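Local atomic coordinates of nicotinamide-nucleotide adenylyltransferase NadR family / Ribosylnicotinamide kinase (Lactococcus lactis subsp. cremoris, PDB entry 6GYE), a protein that probably phosphorylates nicotinamide riboside in its kinase domain and adenylylates the resulting nicotinamide mononucleotide in a second domain, on the way to NAD+. Residues 59-70 with 173-181. Numbering follows the deposited sequence.
With NNR (Nicotinamide riboside), chain I; SO4 (sulfate ion), chain D.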
loop_
_atom_site.group_PDB
_atom_site.type_symbol
_atom_site.label_atom_id
_atom_site.label_comp_id
_atom_site.label_asym_id
_atom_site.label_seq_id
_atom_site.Cartn_x
_atom_site.Cartn_y
_atom_site.Cartn_z
ATOM N N ILE A 59 -5.863 9.252 -5.046
ATOM C CA ILE A 59 -5.553 8.555 -3.811
ATOM C C ILE A 59 -4.245 7.772 -3.933
ATOM O O ILE A 59 -3.989 6.861 -3.140
ATOM C CB ILE A 59 -6.710 7.653 -3.353
ATOM C CG1 ILE A 59 -6.935 6.503 -4.332
ATOM C CG2 ILE A 59 -8.009 8.466 -3.202
ATOM C CD1 ILE A 59 -7.885 5.456 -3.767
ATOM N N GLY A 60 -3.400 8.132 -4.905
ATOM C CA GLY A 60 -2.103 7.499 -5.035
ATOM C C GLY A 60 -2.099 6.191 -5.787
ATOM O O GLY A 60 -1.191 5.384 -5.595
ATOM N N LEU A 61 -3.095 5.945 -6.630
ATOM C CA LEU A 61 -3.151 4.757 -7.481
ATOM C C LEU A 61 -3.361 5.177 -8.933
ATOM O O LEU A 61 -4.417 4.921 -9.515
ATOM C CB LEU A 61 -4.253 3.804 -7.017
ATOM C CG LEU A 61 -4.127 3.123 -5.650
ATOM C CD1 LEU A 61 -5.391 2.339 -5.343
ATOM C CD2 LEU A 61 -2.925 2.188 -5.570
ATOM N N PRO A 62 -2.369 5.805 -9.559
ATOM C CA PRO A 62 -2.538 6.218 -10.959
ATOM C C PRO A 62 -2.640 5.007 -11.875
ATOM O O PRO A 62 -2.358 3.868 -11.495
ATOM C CB PRO A 62 -1.278 7.031 -11.255
ATOM C CG PRO A 62 -0.247 6.487 -10.292
ATOM C CD PRO A 62 -0.983 5.985 -9.079
ATOM N N LEU A 63 -3.046 5.284 -13.117
ATOM C CA LEU A 63 -3.364 4.232 -14.083
ATOM C C LEU A 63 -2.210 3.237 -14.258
ATOM O O LEU A 63 -2.422 2.018 -14.273
ATOM C CB LEU A 63 -3.727 4.875 -15.413
ATOM C CG LEU A 63 -4.047 3.974 -16.597
ATOM C CD1 LEU A 63 -5.136 2.993 -16.226
ATOM C CD2 LEU A 63 -4.479 4.818 -17.788
ATOM N N GLU A 64 -0.979 3.741 -14.404
ATOM C CA GLU A 64 0.159 2.844 -14.601
ATOM C C GLU A 64 0.295 1.857 -13.443
ATOM O O GLU A 64 0.561 0.668 -13.661
ATOM C CB GLU A 64 1.445 3.654 -14.787
ATOM C CG GLU A 64 2.742 2.845 -14.815
ATOM C CD GLU A 64 2.989 2.127 -16.140
ATOM O OE1 GLU A 64 2.303 2.448 -17.128
ATOM O OE2 GLU A 64 3.890 1.258 -16.204
ATOM N N LYS A 65 0.073 2.322 -12.207
ATOM C CA LYS A 65 0.233 1.438 -11.058
ATOM C C LYS A 65 -0.905 0.426 -10.961
ATOM O O LYS A 65 -0.668 -0.749 -10.654
ATOM C CB LYS A 65 0.343 2.251 -9.767
ATOM C CG LYS A 65 0.437 1.360 -8.530
ATOM C CD LYS A 65 0.496 2.150 -7.241
ATOM C CE LYS A 65 1.795 2.912 -7.111
ATOM N NZ LYS A 65 1.786 3.752 -5.877
ATOM N N ARG A 66 -2.147 0.858 -11.209
ATOM C CA ARG A 66 -3.266 -0.085 -11.215
ATOM C C ARG A 66 -3.083 -1.142 -12.289
ATOM O O ARG A 66 -3.405 -2.314 -12.082
ATOM C CB ARG A 66 -4.592 0.641 -11.439
ATOM C CG ARG A 66 -4.824 1.812 -10.532
ATOM C CD ARG A 66 -6.261 2.285 -10.631
ATOM N NE ARG A 66 -6.251 3.706 -10.909
ATOM C CZ ARG A 66 -6.679 4.268 -12.023
ATOM N NH1 ARG A 66 -7.223 3.543 -12.985
ATOM N NH2 ARG A 66 -6.581 5.571 -12.149
ATOM N N PHE A 67 -2.599 -0.734 -13.459
ATOM C CA PHE A 67 -2.326 -1.703 -14.513
ATOM C C PHE A 67 -1.305 -2.734 -14.045
ATOM O O PHE A 67 -1.536 -3.941 -14.174
ATOM C CB PHE A 67 -1.853 -0.977 -15.768
ATOM C CG PHE A 67 -1.231 -1.859 -16.800
ATOM C CD1 PHE A 67 -2.019 -2.629 -17.643
ATOM C CD2 PHE A 67 0.152 -1.904 -16.948
ATOM C CE1 PHE A 67 -1.433 -3.434 -18.621
ATOM C CE2 PHE A 67 0.743 -2.709 -17.919
ATOM C CZ PHE A 67 -0.053 -3.471 -18.757
ATOM N N ARG A 68 -0.179 -2.282 -13.468
ATOM C CA ARG A 68 0.838 -3.235 -12.990
ATOM C C ARG A 68 0.276 -4.129 -11.891
ATOM O O ARG A 68 0.467 -5.347 -11.920
ATOM C CB ARG A 68 2.087 -2.516 -12.479
ATOM C CG ARG A 68 2.982 -1.918 -13.563
ATOM C CD ARG A 68 3.409 -2.971 -14.576
ATOM N NE ARG A 68 4.466 -2.516 -15.483
ATOM C CZ ARG A 68 5.774 -2.603 -15.233
ATOM N NH1 ARG A 68 6.222 -3.131 -14.084
ATOM N NH2 ARG A 68 6.639 -2.158 -16.143
ATOM N N TYR A 69 -0.489 -3.552 -10.958
ATOM C CA TYR A 69 -1.067 -4.358 -9.889
ATOM C C TYR A 69 -2.011 -5.429 -10.440
ATOM O O TYR A 69 -2.041 -6.562 -9.938
ATOM C CB TYR A 69 -1.798 -3.460 -8.899
ATOM C CG TYR A 69 -0.889 -2.687 -7.986
ATOM C CD1 TYR A 69 0.491 -2.744 -8.137
ATOM C CD2 TYR A 69 -1.409 -1.931 -6.934
ATOM C CE1 TYR A 69 1.332 -2.049 -7.287
ATOM C CE2 TYR A 69 -0.570 -1.226 -6.067
ATOM C CZ TYR A 69 0.798 -1.298 -6.248
ATOM O OH TYR A 69 1.635 -0.602 -5.397
ATOM N N LEU A 70 -2.819 -5.077 -11.443
ATOM C CA LEU A 70 -3.715 -6.053 -12.058
ATOM C C LEU A 70 -2.938 -7.167 -12.744
ATOM O O LEU A 70 -3.309 -8.344 -12.649
ATOM C CB LEU A 70 -4.648 -5.366 -13.065
ATOM C CG LEU A 70 -6.037 -4.849 -12.651
ATOM C CD1 LEU A 70 -7.053 -5.972 -12.573
ATOM C CD2 LEU A 70 -5.984 -4.121 -11.335
ATOM N N ARG A 173 -5.101 -8.667 -2.618
ATOM C CA ARG A 173 -3.902 -8.608 -1.772
ATOM C C ARG A 173 -2.823 -7.675 -2.321
ATOM O O ARG A 173 -2.150 -6.988 -1.542
ATOM C CB ARG A 173 -3.339 -10.015 -1.568
ATOM C CG ARG A 173 -4.242 -10.852 -0.656
ATOM C CD ARG A 173 -3.714 -12.255 -0.464
ATOM N NE ARG A 173 -4.715 -13.095 0.192
ATOM C CZ ARG A 173 -4.862 -13.189 1.516
ATOM N NH1 ARG A 173 -4.071 -12.493 2.334
ATOM N NH2 ARG A 173 -5.800 -13.979 2.028
ATOM N N VAL A 174 -2.684 -7.585 -3.645
ATOM C CA VAL A 174 -1.695 -6.683 -4.235
ATOM C C VAL A 174 -1.962 -5.230 -3.856
ATOM O O VAL A 174 -1.034 -4.415 -3.791
ATOM C CB VAL A 174 -1.662 -6.871 -5.763
ATOM C CG1 VAL A 174 -0.590 -5.989 -6.375
ATOM C CG2 VAL A 174 -1.380 -8.336 -6.090
ATOM N N PHE A 175 -3.213 -4.881 -3.587
ATOM C CA PHE A 175 -3.536 -3.507 -3.237
ATOM C C PHE A 175 -3.449 -3.231 -1.742
ATOM O O PHE A 175 -3.596 -2.071 -1.344
ATOM C CB PHE A 175 -4.956 -3.144 -3.727
ATOM C CG PHE A 175 -5.057 -2.935 -5.220
ATOM C CD1 PHE A 175 -5.136 -4.016 -6.087
ATOM C CD2 PHE A 175 -5.039 -1.651 -5.755
ATOM C CE1 PHE A 175 -5.205 -3.821 -7.463
ATOM C CE2 PHE A 175 -5.115 -1.442 -7.132
ATOM C CZ PHE A 175 -5.204 -2.526 -7.986
ATOM N N ARG A 176 -3.196 -4.250 -0.904
ATOM C CA ARG A 176 -3.416 -4.077 0.535
ATOM C C ARG A 176 -2.379 -3.163 1.178
ATOM O O ARG A 176 -2.701 -2.419 2.114
ATOM C CB ARG A 176 -3.469 -5.431 1.240
ATOM C CG ARG A 176 -4.836 -6.103 1.032
ATOM C CD ARG A 176 -4.952 -7.456 1.728
ATOM N NE ARG A 176 -6.173 -8.154 1.326
ATOM C CZ ARG A 176 -6.637 -9.250 1.927
ATOM N NH1 ARG A 176 -5.995 -9.780 2.970
ATOM N NH2 ARG A 176 -7.740 -9.832 1.478
ATOM N N ARG A 177 -1.134 -3.216 0.711
ATOM C CA ARG A 177 -0.087 -2.383 1.293
ATOM C C ARG A 177 -0.460 -0.909 1.233
ATOM O O ARG A 177 -0.288 -0.171 2.215
ATOM C CB ARG A 177 1.239 -2.648 0.574
ATOM C CG ARG A 177 2.239 -1.515 0.674
ATOM C CD ARG A 177 3.533 -1.872 -0.036
ATOM N NE ARG A 177 3.530 -1.589 -1.470
ATOM C CZ ARG A 177 3.329 -2.504 -2.422
ATOM N NH1 ARG A 177 3.101 -3.785 -2.100
ATOM N NH2 ARG A 177 3.356 -2.136 -3.702
ATOM N N HIS A 178 -1.022 -0.480 0.096
ATOM C CA HIS A 178 -1.385 0.921 -0.090
ATOM C C HIS A 178 -2.381 1.391 0.962
ATOM O O HIS A 178 -2.326 2.549 1.401
ATOM C CB HIS A 178 -1.961 1.123 -1.490
ATOM C CG HIS A 178 -2.389 2.529 -1.768
ATOM N ND1 HIS A 178 -1.512 3.501 -2.203
ATOM C CD2 HIS A 178 -3.600 3.131 -1.669
ATOM C CE1 HIS A 178 -2.166 4.639 -2.364
ATOM N NE2 HIS A 178 -3.432 4.443 -2.041
ATOM N N PHE A 179 -3.315 0.525 1.358
ATOM C CA PHE A 179 -4.392 0.932 2.263
ATOM C C PHE A 179 -4.080 0.643 3.720
ATOM O O PHE A 179 -4.931 0.870 4.586
ATOM C CB PHE A 179 -5.702 0.247 1.881
ATOM C CG PHE A 179 -6.284 0.750 0.601
ATOM C CD1 PHE A 179 -6.939 1.963 0.556
ATOM C CD2 PHE A 179 -6.137 0.027 -0.567
ATOM C CE1 PHE A 179 -7.460 2.434 -0.635
ATOM C CE2 PHE A 179 -6.651 0.498 -1.759
ATOM C CZ PHE A 179 -7.311 1.693 -1.798
ATOM N N SER A 180 -2.901 0.104 3.999
ATOM C CA SER A 180 -2.576 -0.318 5.349
ATOM C C SER A 180 -2.369 0.889 6.256
ATOM O O SER A 180 -1.812 1.909 5.842
ATOM C CB SER A 180 -1.329 -1.203 5.329
ATOM O OG SER A 180 -1.100 -1.669 6.628
ATOM N N LYS A 181 -2.862 0.787 7.487
ATOM C CA LYS A 181 -2.484 1.717 8.542
ATOM C C LYS A 181 -1.160 1.285 9.170
ATOM O O LYS A 181 -0.911 0.090 9.364
ATOM C CB LYS A 181 -3.586 1.772 9.597
ATOM C CG LYS A 181 -4.868 2.525 9.152
ATOM C CD LYS A 181 -4.692 4.003 9.266
ATOM C CE LYS A 181 -5.982 4.778 8.949
ATOM N NZ LYS A 181 -6.400 4.486 7.555
HETATM O O2R NNR I . 7.151 -2.290 1.467
HETATM C C2R NNR I . 6.451 -1.038 1.438
HETATM C C3R NNR I . 6.107 -0.587 0.024
HETATM O O3R NNR I . 6.565 -1.505 -0.978
HETATM C C4R NNR I . 6.783 0.761 -0.166
HETATM C C5R NNR I . 5.766 1.851 -0.476
HETATM O O5R NNR I . 6.439 3.109 -0.603
HETATM O O4R NNR I . 7.478 1.080 1.042
HETATM C C1R NNR I . 7.329 0.055 2.028
HETATM N N1 NNR I . 6.692 0.608 3.225
HETATM C C2 NNR I . 7.441 0.911 4.293
HETATM C C6 NNR I . 5.366 0.803 3.237
HETATM C C5 NNR I . 4.735 1.326 4.360
HETATM C C4 NNR I . 5.489 1.648 5.479
HETATM C C3 NNR I . 6.861 1.437 5.441
HETATM C C7 NNR I . 7.709 1.772 6.631
HETATM O O7 NNR I . 8.781 1.208 6.779
HETATM N N7 NNR I . 7.268 2.682 7.498
HETATM S S SO4 D . 1.763 1.677 -2.890
HETATM O O1 SO4 D . 0.968 0.530 -3.289
HETATM O O2 SO4 D . 3.178 1.361 -3.098
HETATM O O3 SO4 D . 1.432 2.844 -3.696
HETATM O O4 SO4 D . 1.499 2.003 -1.489
#
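Tyr69 and Phe175 meet in a T-shaped stack where helix 63-73 of the N-terminal, nucleotidyltransferase-like Rossmann domain packs against the short helix 176-179 that leads into strand 181-187 of the P-loop kinase domain. The edge of Tyr69 stands on the face of Phe175, centroids 5.2 Å apart and planes at 88°. Val174 CG1 lies over one face of Tyr69, 4.1 Å from its centroid, and Leu70 CD2 meets the rim of Phe175 in its plane.

A second CH-pi contact places Leu61 CD2 almost squarely above the His178 ring, 3.9 Å from its centroid, while Leu61 CD1 reaches Phe175 and Phe179.

Polar contacts gather round a sulfate, probably from the crystallisation liquor. Tyr69 OH approaches O1 and Lys65 NZ approaches O3, at separations too short to be taken at face value; His178 ND1 and Arg177 NE add weak, long bonds. Arg177 also belongs to the nicotinamide riboside pocket, and its NH1 bonds to Asn248, so this interdomain seam runs directly into the substrate site. A leucine in place of Tyr69 would probably leave the face of Phe175 without its aromatic edge and Val174 CG1 without a ring to lie over.

His178 extends toward segment 59-70 because its CG is turned opposite the backbone N (chi1 179°), and there NE2 makes a weak, bent hydrogen bond to Ile59 O (2.7 Å, 123° at the hydrogen).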